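Local coordinates for protein five-membered-cyclitol-phosphate synthase (PDB 6K96) that belongs to the myo-inositol-1-phosphate synthase family and binds NAD, together with a sodium ion, at a Rossmann-type nucleotide-binding domain, at residues A10-N15 and V58-L63; V127-L132 and A153-T158; L132-Q137 and T158-A163. All blocks are in the same frame, centred on the assembly; numbering follows the deposited sequence.

Contact 1 of 3, residues A10-N15 and V58-L63. With NA (sodium ion), chain H; NAD (nicotinamide-adenine-dinucleotide), chain G.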
loop_
_atom_site.group_PDB
_atom_site.type_symbol
_atom_site.label_atom_id
_atom_site.label_comp_id
_atom_site.label_asym_id
_atom_site.label_seq_id
_atom_site.Cartn_x
_atom_site.Cartn_y
_atom_site.Cartn_z
ATOM N N ALA B 10 -25.464 -4.324 29.194
ATOM C CA ALA B 10 -26.246 -3.125 28.876
ATOM C C ALA B 10 -25.793 -2.744 27.476
ATOM O O ALA B 10 -24.689 -2.261 27.332
ATOM C CB ALA B 10 -26.028 -2.048 29.926
ATOM N N GLY B 11 -26.614 -3.066 26.488
ATOM C CA GLY B 11 -26.346 -2.838 25.055
ATOM C C GLY B 11 -25.891 -4.127 24.376
ATOM O O GLY B 11 -24.781 -4.588 24.679
ATOM N N VAL B 12 -26.711 -4.658 23.477
ATOM C CA VAL B 12 -26.419 -5.895 22.712
ATOM C C VAL B 12 -25.977 -5.526 21.301
ATOM O O VAL B 12 -26.730 -5.761 20.351
ATOM C CB VAL B 12 -27.629 -6.830 22.714
ATOM C CG1 VAL B 12 -27.251 -8.204 22.139
ATOM C CG2 VAL B 12 -28.195 -6.902 24.116
ATOM N N GLY B 13 -24.776 -4.976 21.218
ATOM C CA GLY B 13 -24.177 -4.501 19.965
ATOM C C GLY B 13 -23.212 -5.492 19.324
ATOM O O GLY B 13 -23.217 -6.706 19.614
ATOM N N ASN B 14 -22.460 -4.955 18.367
ATOM C CA ASN B 14 -21.338 -5.669 17.707
ATOM C C ASN B 14 -20.439 -6.276 18.793
ATOM O O ASN B 14 -20.153 -7.469 18.686
ATOM C CB ASN B 14 -20.685 -4.753 16.690
ATOM C CG ASN B 14 -21.537 -4.643 15.458
ATOM O OD1 ASN B 14 -22.322 -5.548 15.187
ATOM N ND2 ASN B 14 -21.374 -3.577 14.702
ATOM N N ASN B 15 -20.123 -5.536 19.861
ATOM C CA ASN B 15 -19.166 -6.007 20.903
ATOM C C ASN B 15 -19.654 -7.340 21.524
ATOM O O ASN B 15 -18.797 -8.232 21.876
ATOM C CB ASN B 15 -18.876 -4.920 21.925
ATOM C CG ASN B 15 -18.099 -3.718 21.409
ATOM O OD1 ASN B 15 -17.801 -3.601 20.211
ATOM N ND2 ASN B 15 -17.764 -2.797 22.318
ATOM N N VAL B 58 -26.757 -13.897 31.396
ATOM C CA VAL B 58 -27.923 -14.141 32.299
ATOM C C VAL B 58 -28.957 -13.033 32.084
ATOM O O VAL B 58 -30.159 -13.220 32.412
ATOM C CB VAL B 58 -27.456 -14.245 33.759
ATOM C CG1 VAL B 58 -26.619 -15.512 33.955
ATOM C CG2 VAL B 58 -26.682 -13.006 34.226
ATOM N N ALA B 59 -28.513 -11.933 31.479
ATOM C CA ALA B 59 -29.272 -10.666 31.461
ATOM C C ALA B 59 -28.783 -9.799 30.309
ATOM O O ALA B 59 -27.569 -9.748 30.064
ATOM C CB ALA B 59 -29.124 -9.996 32.812
ATOM N N ALA B 60 -29.717 -9.100 29.691
ATOM C CA ALA B 60 -29.460 -8.242 28.527
ATOM C C ALA B 60 -30.509 -7.136 28.490
ATOM O O ALA B 60 -31.715 -7.441 28.677
ATOM C CB ALA B 60 -29.479 -9.066 27.261
ATOM N N PHE B 61 -30.034 -5.915 28.216
ATOM C CA PHE B 61 -30.819 -4.664 28.198
ATOM C C PHE B 61 -30.504 -3.877 26.917
ATOM O O PHE B 61 -29.317 -3.580 26.655
ATOM C CB PHE B 61 -30.481 -3.897 29.472
ATOM C CG PHE B 61 -30.708 -4.682 30.739
ATOM C CD1 PHE B 61 -31.988 -4.961 31.188
ATOM C CD2 PHE B 61 -29.645 -5.110 31.506
ATOM C CE1 PHE B 61 -32.188 -5.688 32.352
ATOM C CE2 PHE B 61 -29.850 -5.836 32.666
ATOM C CZ PHE B 61 -31.115 -6.130 33.088
ATOM N N ASP B 62 -31.540 -3.529 26.148
ATOM C CA ASP B 62 -31.458 -2.752 24.877
ATOM C C ASP B 62 -32.724 -1.895 24.730
ATOM O O ASP B 62 -33.633 -2.029 25.604
ATOM C CB ASP B 62 -31.317 -3.684 23.668
ATOM C CG ASP B 62 -30.309 -3.200 22.640
ATOM O OD1 ASP B 62 -30.662 -2.301 21.842
ATOM O OD2 ASP B 62 -29.155 -3.721 22.651
ATOM N N LEU B 63 -32.783 -1.067 23.674
ATOM C CA LEU B 63 -33.948 -0.188 23.330
ATOM C C LEU B 63 -34.403 -0.456 21.901
ATOM O O LEU B 63 -35.525 -0.035 21.587
ATOM C CB LEU B 63 -33.640 1.321 23.441
ATOM C CG LEU B 63 -33.308 1.919 24.816
ATOM C CD1 LEU B 63 -33.162 3.422 24.708
ATOM C CD2 LEU B 63 -34.313 1.567 25.890
HETATM NA NA NA H . -17.590 -2.294 18.184
HETATM P PA NAD G . -23.119 -0.995 18.982
HETATM O O1A NAD G . -23.622 0.252 18.363
HETATM O O2A NAD G . -22.969 -2.167 18.053
HETATM O O5B NAD G . -23.872 -1.431 20.298
HETATM C C5B NAD G . -24.697 -0.403 20.893
HETATM C C4B NAD G . -25.937 -1.038 21.464
HETATM O O4B NAD G . -26.543 -0.235 22.531
HETATM C C3B NAD G . -27.043 -1.231 20.423
HETATM O O3B NAD G . -27.608 -2.524 20.602
HETATM C C2B NAD G . -28.050 -0.156 20.824
HETATM O O2B NAD G . -29.241 -0.536 20.197
HETATM C C1B NAD G . -27.950 -0.305 22.346
HETATM N N9A NAD G . -28.553 0.725 23.168
HETATM C C8A NAD G . -28.692 2.037 22.786
HETATM N N7A NAD G . -29.178 2.802 23.736
HETATM C C5A NAD G . -29.341 1.955 24.827
HETATM C C6A NAD G . -29.817 2.192 26.132
HETATM N N6A NAD G . -30.188 3.395 26.555
HETATM N N1A NAD G . -29.821 1.147 27.005
HETATM C C2A NAD G . -29.432 -0.055 26.541
HETATM N N3A NAD G . -28.986 -0.389 25.332
HETATM C C4A NAD G . -28.950 0.669 24.499
HETATM O O3 NAD G . -21.693 -0.668 19.597
HETATM P PN NAD G . -20.403 -1.616 19.755
HETATM O O1N NAD G . -20.832 -2.840 20.468
HETATM O O2N NAD G . -19.795 -1.612 18.386
HETATM O O5D NAD G . -19.511 -0.725 20.760
HETATM C C5D NAD G . -20.084 -0.423 22.099
HETATM C C4D NAD G . -19.297 0.682 22.740
HETATM O O4D NAD G . -17.929 0.285 22.991
HETATM C C3D NAD G . -19.232 1.949 21.876
HETATM O O3D NAD G . -19.305 3.057 22.747
HETATM C C2D NAD G . -17.804 1.920 21.339
HETATM O O2D NAD G . -17.202 3.172 21.067
HETATM C C1D NAD G . -17.056 1.327 22.532
HETATM N N1N NAD G . -15.711 0.844 22.093
HETATM C C2N NAD G . -15.617 -0.012 20.944
HETATM C C3N NAD G . -14.393 -0.334 20.381
HETATM C C7N NAD G . -14.376 -1.278 19.192
HETATM O O7N NAD G . -15.411 -1.828 18.838
HETATM N N7N NAD G . -13.222 -1.469 18.559
HETATM C C4N NAD G . -13.255 0.237 20.950
HETATM C C5N NAD G . -13.344 0.915 22.159
HETATM C C6N NAD G . -14.577 1.281 22.666
#
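Asp62 OD2 accepts two bonds: Val12 N donates to it at 2.7 Å, nearly in line with the carboxylate C-O bond, and NAD O3B donates to it at 2.8 Å. The other oxygen, Asp62 OD1, accepts NAD O2B at 2.8 Å, so the carboxylate forks over both hydroxyls of the adenosine ribose. An acidic residue at the end of the second strand, facing a glycine-rich turn, is the hallmark of the NAD-binding Rossmann fold; here strand 5-10 leads through Gly11 and Gly13 into helix 14-31, and the acid closes strand 55-62. Bonds from Leu63 N and His64 N to OD1 help to fix the rotation of the carboxylate. The strands pair in parallel at Ala10 and Phe61, and Gly11 N bonds to Phe61 O at 2.8 Å. Gly11 has a positive phi of 101°, a backbone shape suited to glycine, and Gly13, the N-cap, brings its CA within 3.1 Å of NAD O5B. Beyond it the first turn of the helix meets the diphosphate, with Asn14 N 2.9 Å from NAD O2A and Asn15 N bonded to O1N, where the helix dipole probably steadies the negative charge. Asn15 OD1 binds the sodium ion at 2.4 Å, alongside NAD O2N and O7N and Ser293 of the same chain. Val12 CG1 is anti to the backbone N (chi1 -170°), which sets CG2 beside that N, 4.0 Å from Ala60 CB.

Contact 2 of 3, residues V127-L132 and A153-T158; sequences VLLYSL and AFVNCT. With NAD (nicotinamide-adenine-dinucleotide), chain G.
Phe154 and Tyr130 lie side by side and point the same way, yet their rings are slanted 34° to each other, and Phe154 CZ presses on Tyr130 CB at 3.4 Å. Further along, the same tyrosine ring meets an Asx turn: Asn156 OD1 lies 3.5 Å from Tyr130 CD2 and accepts Thr158 N at 2.8 Å, the donor standing well above the amide carbonyl plane. With CG anti to its backbone N (chi1 -176°), the Asn156 side chain lies beside that of Tyr130, the amide and ring planes 68° apart. The side chain of Thr158 crosses that of Tyr130 at about a right angle, CG2 3.4 Å from Tyr130 CE2 and OG1 at the ring edge, in its plane; CG2 also approaches Leu132 O. Strands 127-130 and 153-156 are parallel neighbours in the Rossmann sheet, joined by helix 137-149 as a beta-alpha-beta crossover. Their ladder includes Leu128 N to Ala153 O at 2.7 Å, continues through Val155 N to Leu128 O and Tyr130 N to Val155 O, and fades to a weak bond of 3.4 Å from Cys157 N to Tyr130 O. Helix 137-149 packs on the face bearing Tyr130 and Phe154. On the face of Val127, Leu129 and Val155, covered by helix 292-313, Leu129 CD1 touches Val155 CG1 at 3.7 Å. At the strand ends Leu132 O accepts NAD O3D, while the leucine side chain lies against the adenine.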
loop_
_atom_site.group_PDB
_atom_site.type_symbol
_atom_site.label_atom_id
_atom_site.label_comp_id
_atom_site.label_asym_id
_atom_site.label_seq_id
_atom_site.Cartn_x
_atom_site.Cartn_y
_atom_site.Cartn_z
ATOM N N VAL B 127 -21.231 -9.458 37.008
ATOM C CA VAL B 127 -20.627 -8.352 36.224
ATOM C C VAL B 127 -21.734 -7.790 35.347
ATOM O O VAL B 127 -22.418 -8.578 34.662
ATOM C CB VAL B 127 -19.446 -8.853 35.371
ATOM C CG1 VAL B 127 -18.844 -7.728 34.550
ATOM C CG2 VAL B 127 -18.367 -9.542 36.193
ATOM N N LEU B 128 -21.878 -6.476 35.332
ATOM C CA LEU B 128 -22.678 -5.790 34.300
ATOM C C LEU B 128 -21.695 -5.117 33.348
ATOM O O LEU B 128 -20.882 -4.328 33.822
ATOM C CB LEU B 128 -23.620 -4.774 34.933
ATOM C CG LEU B 128 -24.378 -3.967 33.884
ATOM C CD1 LEU B 128 -25.366 -4.829 33.160
ATOM C CD2 LEU B 128 -25.069 -2.788 34.479
ATOM N N LEU B 129 -21.717 -5.511 32.076
ATOM C CA LEU B 129 -20.926 -4.908 30.973
ATOM C C LEU B 129 -21.746 -3.785 30.318
ATOM O O LEU B 129 -22.786 -4.055 29.639
ATOM C CB LEU B 129 -20.573 -5.996 29.951
ATOM C CG LEU B 129 -19.744 -5.529 28.753
ATOM C CD1 LEU B 129 -18.383 -5.018 29.201
ATOM C CD2 LEU B 129 -19.610 -6.648 27.740
ATOM N N TYR B 130 -21.282 -2.558 30.486
ATOM C CA TYR B 130 -21.892 -1.376 29.871
ATOM C C TYR B 130 -21.343 -1.210 28.469
ATOM O O TYR B 130 -20.148 -0.848 28.330
ATOM C CB TYR B 130 -21.589 -0.152 30.733
ATOM C CG TYR B 130 -22.134 1.136 30.174
ATOM C CD1 TYR B 130 -23.489 1.420 30.263
ATOM C CD2 TYR B 130 -21.313 2.052 29.535
ATOM C CE1 TYR B 130 -24.013 2.609 29.768
ATOM C CE2 TYR B 130 -21.829 3.234 29.017
ATOM C CZ TYR B 130 -23.179 3.527 29.151
ATOM O OH TYR B 130 -23.687 4.700 28.677
ATOM N N SER B 131 -22.156 -1.420 27.458
ATOM C CA SER B 131 -21.626 -1.466 26.071
ATOM C C SER B 131 -22.546 -0.682 25.140
ATOM O O SER B 131 -22.761 -1.120 23.993
ATOM C CB SER B 131 -21.449 -2.887 25.607
ATOM O OG SER B 131 -20.391 -2.982 24.639
ATOM N N LEU B 132 -22.997 0.472 25.603
ATOM C CA LEU B 132 -23.885 1.399 24.859
ATOM C C LEU B 132 -23.049 2.258 23.923
ATOM O O LEU B 132 -21.826 2.313 24.016
ATOM C CB LEU B 132 -24.622 2.309 25.861
ATOM C CG LEU B 132 -25.973 1.813 26.384
ATOM C CD1 LEU B 132 -25.755 0.607 27.270
ATOM C CD2 LEU B 132 -26.680 2.891 27.165
ATOM N N ALA B 153 -20.527 -6.045 40.006
ATOM C CA ALA B 153 -19.329 -5.391 39.407
ATOM C C ALA B 153 -19.729 -4.661 38.103
ATOM O O ALA B 153 -20.578 -5.189 37.350
ATOM C CB ALA B 153 -18.221 -6.412 39.160
ATOM N N PHE B 154 -19.128 -3.503 37.833
ATOM C CA PHE B 154 -19.419 -2.685 36.628
ATOM C C PHE B 154 -18.179 -2.528 35.738
ATOM O O PHE B 154 -17.110 -2.113 36.246
ATOM C CB PHE B 154 -19.838 -1.279 37.033
ATOM C CG PHE B 154 -20.516 -0.510 35.936
ATOM C CD1 PHE B 154 -21.806 -0.831 35.550
ATOM C CD2 PHE B 154 -19.886 0.564 35.332
ATOM C CE1 PHE B 154 -22.460 -0.077 34.582
ATOM C CE2 PHE B 154 -20.527 1.283 34.330
ATOM C CZ PHE B 154 -21.813 0.969 33.962
ATOM N N VAL B 155 -18.345 -2.712 34.421
ATOM C CA VAL B 155 -17.264 -2.504 33.409
ATOM C C VAL B 155 -17.695 -1.437 32.406
ATOM O O VAL B 155 -18.619 -1.701 31.643
ATOM C CB VAL B 155 -16.910 -3.816 32.675
ATOM C CG1 VAL B 155 -15.953 -3.566 31.512
ATOM C CG2 VAL B 155 -16.329 -4.870 33.605
ATOM N N ASN B 156 -16.957 -0.334 32.327
ATOM C CA ASN B 156 -17.223 0.763 31.358
ATOM C C ASN B 156 -16.347 0.637 30.088
ATOM O O ASN B 156 -15.161 1.095 30.117
ATOM C CB ASN B 156 -17.015 2.116 32.032
ATOM C CG ASN B 156 -17.374 3.233 31.096
ATOM O OD1 ASN B 156 -18.029 3.004 30.102
ATOM N ND2 ASN B 156 -16.992 4.443 31.428
ATOM N N CYS B 157 -16.927 0.170 28.972
ATOM C CA CYS B 157 -16.274 0.216 27.632
ATOM C C CYS B 157 -16.080 1.631 27.074
ATOM O O CYS B 157 -15.230 1.737 26.094
ATOM C CB CYS B 157 -17.097 -0.407 26.514
ATOM S SG CYS B 157 -17.377 -2.144 26.791
ATOM N N THR B 158 -16.859 2.613 27.540
ATOM C CA THR B 158 -17.065 3.909 26.823
ATOM C C THR B 158 -16.192 4.991 27.435
ATOM O O THR B 158 -15.685 4.775 28.540
ATOM C CB THR B 158 -18.529 4.384 26.835
ATOM O OG1 THR B 158 -18.838 4.980 28.086
ATOM C CG2 THR B 158 -19.502 3.263 26.568
HETATM P PA NAD G . -23.119 -0.995 18.982
HETATM O O1A NAD G . -23.622 0.252 18.363
HETATM O O2A NAD G . -22.969 -2.167 18.053
HETATM O O5B NAD G . -23.872 -1.431 20.298
HETATM C C5B NAD G . -24.697 -0.403 20.893
HETATM C C4B NAD G . -25.937 -1.038 21.464
HETATM O O4B NAD G . -26.543 -0.235 22.531
HETATM C C3B NAD G . -27.043 -1.231 20.423
HETATM O O3B NAD G . -27.608 -2.524 20.602
HETATM C C2B NAD G . -28.050 -0.156 20.824
HETATM O O2B NAD G . -29.241 -0.536 20.197
HETATM C C1B NAD G . -27.950 -0.305 22.346
HETATM N N9A NAD G . -28.553 0.725 23.168
HETATM C C8A NAD G . -28.692 2.037 22.786
HETATM N N7A NAD G . -29.178 2.802 23.736
HETATM C C5A NAD G . -29.341 1.955 24.827
HETATM C C6A NAD G . -29.817 2.192 26.132
HETATM N N6A NAD G . -30.188 3.395 26.555
HETATM N N1A NAD G . -29.821 1.147 27.005
HETATM C C2A NAD G . -29.432 -0.055 26.541
HETATM N N3A NAD G . -28.986 -0.389 25.332
HETATM C C4A NAD G . -28.950 0.669 24.499
HETATM O O3 NAD G . -21.693 -0.668 19.597
HETATM P PN NAD G . -20.403 -1.616 19.755
HETATM O O1N NAD G . -20.832 -2.840 20.468
HETATM O O2N NAD G . -19.795 -1.612 18.386
HETATM O O5D NAD G . -19.511 -0.725 20.760
HETATM C C5D NAD G . -20.084 -0.423 22.099
HETATM C C4D NAD G . -19.297 0.682 22.740
HETATM O O4D NAD G . -17.929 0.285 22.991
HETATM C C3D NAD G . -19.232 1.949 21.876
HETATM O O3D NAD G . -19.305 3.057 22.747
HETATM C C2D NAD G . -17.804 1.920 21.339
HETATM O O2D NAD G . -17.202 3.172 21.067
HETATM C C1D NAD G . -17.056 1.327 22.532
HETATM N N1N NAD G . -15.711 0.844 22.093
HETATM C C2N NAD G . -15.617 -0.012 20.944
HETATM C C3N NAD G . -14.393 -0.334 20.381
HETATM C C7N NAD G . -14.376 -1.278 19.192
HETATM O O7N NAD G . -15.411 -1.828 18.838
HETATM N N7N NAD G . -13.222 -1.469 18.559
HETATM C C4N NAD G . -13.255 0.237 20.950
HETATM C C5N NAD G . -13.344 0.915 22.159
HETATM C C6N NAD G . -14.577 1.281 22.666
#

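Contact 3 of 3, residues L132-Q137 and T158-A163; sequences LPTGLQ and TPELVA. With NAD (nicotinamide-adenine-dinucleotide), chain G.
Gln137 holds both backbone groups of Leu161 with its side-chain amide: NE2 donates to Leu161 O at 2.7 Å, and OE1 accepts Leu161 N at 2.9 Å, in the carbonyl plane and on a lone pair. CG is anti to the backbone N (chi1 -170°), and the bend at chi2 carries CD toward the other loop. Glu160 contributes the other side-chain bond, its OE2 accepting Gly135 N at 3.0 Å in an almost straight bond that arrives 54° above the carboxylate plane. A water takes Leu136 N at 3.0 Å and lies within reach of Pro133 O and Glu160 OE2, beside the turn that precedes helix 137-149. Both segments are loops at the C-terminal ends of parallel strands, the edge where a Rossmann fold receives its dinucleotide. Accordingly Thr134 OG1 sits 2.9 Å from NAD O3D, and the ring of Pro133 approaches the adenine at NAD C8A. Thr134 crosses Pro159 at about a right angle, OG1 3.3 Å from Pro159 CD and CG2 against CD and CG. Glu160 CG packs 3.6 Å from Gln137 N, and Leu161 CB abuts Gln137 OE1.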
loop_
_atom_site.group_PDB
_atom_site.type_symbol
_atom_site.label_atom_id
_atom_site.label_comp_id
_atom_site.label_asym_id
_atom_site.label_seq_id
_atom_site.Cartn_x
_atom_site.Cartn_y
_atom_site.Cartn_z
ATOM N N LEU B 132 -22.997 0.472 25.603
ATOM C CA LEU B 132 -23.885 1.399 24.859
ATOM C C LEU B 132 -23.049 2.258 23.923
ATOM O O LEU B 132 -21.826 2.313 24.016
ATOM C CB LEU B 132 -24.622 2.309 25.861
ATOM C CG LEU B 132 -25.973 1.813 26.384
ATOM C CD1 LEU B 132 -25.755 0.607 27.270
ATOM C CD2 LEU B 132 -26.680 2.891 27.165
ATOM N N PRO B 133 -23.730 3.039 23.060
ATOM C CA PRO B 133 -23.032 4.019 22.248
ATOM C C PRO B 133 -22.219 4.992 23.121
ATOM O O PRO B 133 -22.509 5.211 24.310
ATOM C CB PRO B 133 -24.189 4.710 21.472
ATOM C CG PRO B 133 -25.341 3.738 21.492
ATOM C CD PRO B 133 -25.193 3.002 22.812
ATOM N N THR B 134 -21.189 5.567 22.533
ATOM C CA THR B 134 -20.406 6.656 23.151
ATOM C C THR B 134 -21.325 7.880 23.216
ATOM O O THR B 134 -22.130 8.010 22.282
ATOM C CB THR B 134 -19.117 6.897 22.368
ATOM O OG1 THR B 134 -18.259 5.814 22.724
ATOM C CG2 THR B 134 -18.447 8.221 22.654
ATOM N N GLY B 135 -21.259 8.651 24.310
ATOM C CA GLY B 135 -21.840 9.988 24.419
ATOM C C GLY B 135 -22.964 10.045 25.442
ATOM O O GLY B 135 -23.543 11.171 25.620
ATOM N N LEU B 136 -23.302 8.932 26.095
ATOM C CA LEU B 136 -24.515 8.906 26.949
ATOM C C LEU B 136 -24.114 8.894 28.419
ATOM O O LEU B 136 -24.321 7.878 29.046
ATOM C CB LEU B 136 -25.368 7.687 26.578
ATOM C CG LEU B 136 -25.621 7.486 25.078
ATOM C CD1 LEU B 136 -25.969 6.019 24.770
ATOM C CD2 LEU B 136 -26.683 8.443 24.538
ATOM N N GLN B 137 -23.619 10.022 28.941
ATOM C CA GLN B 137 -23.171 10.230 30.357
ATOM C C GLN B 137 -24.275 9.866 31.357
ATOM O O GLN B 137 -23.975 9.179 32.344
ATOM C CB GLN B 137 -22.651 11.643 30.576
ATOM C CG GLN B 137 -21.954 11.849 31.919
ATOM C CD GLN B 137 -20.792 10.935 32.239
ATOM O OE1 GLN B 137 -19.672 11.120 31.766
ATOM N NE2 GLN B 137 -21.025 9.942 33.087
ATOM N N THR B 158 -16.859 2.613 27.540
ATOM C CA THR B 158 -17.065 3.909 26.823
ATOM C C THR B 158 -16.192 4.991 27.435
ATOM O O THR B 158 -15.685 4.775 28.540
ATOM C CB THR B 158 -18.529 4.384 26.835
ATOM O OG1 THR B 158 -18.838 4.980 28.086
ATOM C CG2 THR B 158 -19.502 3.263 26.568
ATOM N N PRO B 159 -16.011 6.153 26.742
ATOM C CA PRO B 159 -15.278 7.309 27.282
ATOM C C PRO B 159 -16.035 8.094 28.375
ATOM O O PRO B 159 -15.449 9.014 28.969
ATOM C CB PRO B 159 -15.027 8.255 26.090
ATOM C CG PRO B 159 -15.411 7.436 24.872
ATOM C CD PRO B 159 -16.433 6.417 25.355
ATOM N N GLU B 160 -17.258 7.692 28.698
ATOM C CA GLU B 160 -18.037 8.380 29.754
ATOM C C GLU B 160 -17.311 8.257 31.092
ATOM O O GLU B 160 -16.690 7.243 31.337
ATOM C CB GLU B 160 -19.484 7.893 29.809
ATOM C CG GLU B 160 -20.355 8.559 28.770
ATOM C CD GLU B 160 -19.793 8.668 27.357
ATOM O OE1 GLU B 160 -19.447 9.825 26.934
ATOM O OE2 GLU B 160 -19.691 7.608 26.692
ATOM N N LEU B 161 -17.435 9.313 31.908
ATOM C CA LEU B 161 -16.911 9.393 33.291
ATOM C C LEU B 161 -17.737 8.456 34.176
ATOM O O LEU B 161 -18.962 8.733 34.281
ATOM C CB LEU B 161 -16.998 10.857 33.753
ATOM C CG LEU B 161 -15.721 11.375 34.421
ATOM C CD1 LEU B 161 -14.643 11.691 33.394
ATOM C CD2 LEU B 161 -15.973 12.584 35.294
ATOM N N VAL B 162 -17.118 7.375 34.698
ATOM C CA VAL B 162 -17.710 6.452 35.714
ATOM C C VAL B 162 -16.635 6.090 36.743
ATOM O O VAL B 162 -16.671 6.585 37.875
ATOM C CB VAL B 162 -18.329 5.182 35.104
ATOM C CG1 VAL B 162 -19.117 4.385 36.140
ATOM C CG2 VAL B 162 -19.213 5.486 33.918
ATOM N N ALA B 163 -15.680 5.239 36.384
ATOM C CA ALA B 163 -14.552 4.904 37.287
ATOM C C ALA B 163 -13.806 6.192 37.584
ATOM O O ALA B 163 -13.146 6.246 38.585
ATOM C CB ALA B 163 -13.641 3.866 36.707
HETATM P PA NAD G . -23.119 -0.995 18.982
HETATM O O1A NAD G . -23.622 0.252 18.363
HETATM O O2A NAD G . -22.969 -2.167 18.053
HETATM O O5B NAD G . -23.872 -1.431 20.298
HETATM C C5B NAD G . -24.697 -0.403 20.893
HETATM C C4B NAD G . -25.937 -1.038 21.464
HETATM O O4B NAD G . -26.543 -0.235 22.531
HETATM C C3B NAD G . -27.043 -1.231 20.423
HETATM O O3B NAD G . -27.608 -2.524 20.602
HETATM C C2B NAD G . -28.050 -0.156 20.824
HETATM O O2B NAD G . -29.241 -0.536 20.197
HETATM C C1B NAD G . -27.950 -0.305 22.346
HETATM N N9A NAD G . -28.553 0.725 23.168
HETATM C C8A NAD G . -28.692 2.037 22.786
HETATM N N7A NAD G . -29.178 2.802 23.736
HETATM C C5A NAD G . -29.341 1.955 24.827
HETATM C C6A NAD G . -29.817 2.192 26.132
HETATM N N6A NAD G . -30.188 3.395 26.555
HETATM N N1A NAD G . -29.821 1.147 27.005
HETATM C C2A NAD G . -29.432 -0.055 26.541
HETATM N N3A NAD G . -28.986 -0.389 25.332
HETATM C C4A NAD G . -28.950 0.669 24.499
HETATM O O3 NAD G . -21.693 -0.668 19.597
HETATM P PN NAD G . -20.403 -1.616 19.755
HETATM O O1N NAD G . -20.832 -2.840 20.468
HETATM O O2N NAD G . -19.795 -1.612 18.386
HETATM O O5D NAD G . -19.511 -0.725 20.760
HETATM C C5D NAD G . -20.084 -0.423 22.099
HETATM C C4D NAD G . -19.297 0.682 22.740
HETATM O O4D NAD G . -17.929 0.285 22.991
HETATM C C3D NAD G . -19.232 1.949 21.876
HETATM O O3D NAD G . -19.305 3.057 22.747
HETATM C C2D NAD G . -17.804 1.920 21.339
HETATM O O2D NAD G . -17.202 3.172 21.067
HETATM C C1D NAD G . -17.056 1.327 22.532
HETATM N N1N NAD G . -15.711 0.844 22.093
HETATM C C2N NAD G . -15.617 -0.012 20.944
HETATM C C3N NAD G . -14.393 -0.334 20.381
HETATM C C7N NAD G . -14.376 -1.278 19.192
HETATM O O7N NAD G . -15.411 -1.828 18.838
HETATM N N7N NAD G . -13.222 -1.469 18.559
HETATM C C4N NAD G . -13.255 0.237 20.950
HETATM C C5N NAD G . -13.344 0.915 22.159
HETATM C C6N NAD G . -14.577 1.281 22.666
HETATM O O HOH W 1 -22.399 6.177 26.924
#

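All three contacts line one NAD site at the C-terminal edge of the parallel Rossmann sheet. Contacts 1 and 2 have centres about 10 Å apart and share that sheet: strand 5-10 lies between 55-62 and 127-130, and Ala10 probably hydrogen-bonds to Leu129 and Ser131. Contact 1 closes along the chain before the others open. Contacts 2 and 3, about 9 Å apart, alternate their segments and share Leu132 and Thr158, so contact 3 continues the strand pair into its loops. The centres of contacts 1 and 3 are about 15 Å apart. Contact 1 meets mainly the adenosine ribose and diphosphate; contacts 2 and 3 bring Leu132 to the adenine and reach the nicotinamide ribose.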